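Local coordinates for protein putative carbonic anhydrase (Streptococcus mutans, PDB 3LAS) that probably catalyses the zinc-dependent interconversion of hydrogencarbonate and carbon dioxide, as a beta-class carbonic anhydrase, at residues A34-M39 against S84-L89. Numbering follows the deposited sequence.
Sequences AIVTCM and SEIVVL. With ZN (zinc ion), chain C.
Thr37 lies alongside Leu89, the two side chains pointing the same way, with Thr37 OG1 3.6 Å from Leu89 CB. Chi1 of -168° sets OG1 anti to the backbone N, on the side facing Leu89, where the hydroxyl donates to Leu89 O, 2.7 Å from Thr37 OG1. It reaches that oxygen from above the carbonyl plane, 38° out of it. Further back on the same face, Ile35 CG1 packs at 4.3 Å from Val87 CB. On the other face, Val36 and Ile86 meet diagonally through their CG2 methyls, 4.2 Å apart. Strands 33-38 and 85-91 run parallel here in the centre of the beta-class carbonic anhydrase sheet, the chain between them passing through helix 45-49, strand 56-61 and helix 68-80. Their backbones are stitched by Ala34 N to Glu85 O, Val87 N to Ala34 O, Val36 N to Val87 O (2.8 Å) and Leu89 N to Val36 O; all but the Val87 N to Ala34 O bond (157°) are nearly straight. Helix 68-80 covers Ala34 and Val36, while helix 127-140 packs on Ile86 and Val88; Phe9 and Phe6 of the second subunit close over Ile35 and Val87, respectively. The buried carboxylate of Glu85 accepts hydrogen bonds from Tyr5 N and Phe6 N of that subunit. At the C-terminal end of its strand, Cys38 extends SG anti to its backbone N, and this Cys38 SG binds the zinc ion at 2.3 Å; His91, Cys94 and a water complete the site.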
# COMPACT_ATOMS: atom_id res chain seq x y z
N ALA A 34 -1.89 10.36 6.03
CA ALA A 34 -1.50 9.29 5.10
C ALA A 34 -0.25 8.64 5.62
O ALA A 34 0.76 9.36 5.96
CB ALA A 34 -1.31 9.84 3.71
N ILE A 35 -0.25 7.30 5.69
CA ILE A 35 0.93 6.52 6.11
C ILE A 35 1.56 5.90 4.92
O ILE A 35 0.85 5.36 4.06
CB ILE A 35 0.44 5.43 7.07
CG1 ILE A 35 -0.18 6.10 8.34
CG2 ILE A 35 1.58 4.47 7.49
CD1 ILE A 35 -1.32 5.24 8.89
N VAL A 36 2.88 6.01 4.77
CA VAL A 36 3.66 5.32 3.68
C VAL A 36 4.48 4.25 4.33
O VAL A 36 5.34 4.58 5.20
CB VAL A 36 4.54 6.36 2.96
CG1 VAL A 36 5.46 5.71 1.91
CG2 VAL A 36 3.69 7.50 2.35
N THR A 37 4.24 2.99 3.99
CA THR A 37 4.97 1.92 4.65
C THR A 37 5.18 0.73 3.72
O THR A 37 4.88 0.79 2.51
CB THR A 37 4.26 1.51 5.95
OG1 THR A 37 5.09 0.67 6.75
CG2 THR A 37 2.91 0.88 5.71
N CYS A 38 5.81 -0.31 4.24
CA CYS A 38 6.11 -1.49 3.44
C CYS A 38 4.91 -2.41 3.39
O CYS A 38 4.06 -2.48 4.31
CB CYS A 38 7.30 -2.19 4.12
SG CYS A 38 7.87 -3.65 3.09
N MET A 39 4.88 -3.21 2.33
CA MET A 39 3.93 -4.31 2.09
C MET A 39 4.02 -5.47 3.02
O MET A 39 3.16 -6.38 3.00
CB MET A 39 4.03 -4.76 0.64
CG MET A 39 5.40 -5.55 0.46
SD MET A 39 5.66 -5.83 -1.34
CE MET A 39 7.19 -6.72 -1.25
N SER A 84 -3.33 15.98 5.42
CA SER A 84 -2.38 17.05 5.62
C SER A 84 -1.28 16.71 6.52
O SER A 84 -0.54 17.59 6.99
CB SER A 84 -3.10 18.34 6.00
OG SER A 84 -3.91 18.15 7.12
N GLU A 85 -1.00 15.44 6.73
CA GLU A 85 0.10 14.93 7.52
C GLU A 85 0.56 13.59 6.90
O GLU A 85 -0.27 12.85 6.36
CB GLU A 85 -0.44 14.72 8.99
CG GLU A 85 0.63 14.11 9.89
CD GLU A 85 0.22 14.12 11.40
OE1 GLU A 85 -0.73 14.77 11.85
OE2 GLU A 85 1.01 13.42 12.09
N ILE A 86 1.86 13.33 6.95
CA ILE A 86 2.41 12.08 6.39
C ILE A 86 3.23 11.39 7.45
O ILE A 86 3.98 12.06 8.20
CB ILE A 86 3.31 12.35 5.13
CG1 ILE A 86 2.48 13.00 4.04
CG2 ILE A 86 3.88 11.02 4.67
CD1 ILE A 86 3.40 13.56 2.93
N VAL A 87 3.17 10.05 7.52
CA VAL A 87 4.08 9.24 8.34
C VAL A 87 4.79 8.31 7.43
O VAL A 87 4.12 7.53 6.70
CB VAL A 87 3.29 8.46 9.41
CG1 VAL A 87 4.24 7.53 10.25
CG2 VAL A 87 2.55 9.38 10.34
N VAL A 88 6.12 8.33 7.40
CA VAL A 88 6.93 7.35 6.66
C VAL A 88 7.36 6.28 7.62
O VAL A 88 8.13 6.63 8.60
CB VAL A 88 8.13 8.04 6.02
CG1 VAL A 88 9.01 6.98 5.33
CG2 VAL A 88 7.62 9.07 5.00
N LEU A 89 6.90 5.04 7.46
CA LEU A 89 7.13 3.99 8.45
C LEU A 89 7.89 2.86 7.76
O LEU A 89 7.35 2.19 6.86
CB LEU A 89 5.77 3.47 8.97
CG LEU A 89 5.79 2.35 9.96
CD1 LEU A 89 6.45 2.79 11.27
CD2 LEU A 89 4.35 1.90 10.21
ZN ZN C . 9.69 -4.49 4.18
O HOH W 1 9.62 -6.59 3.73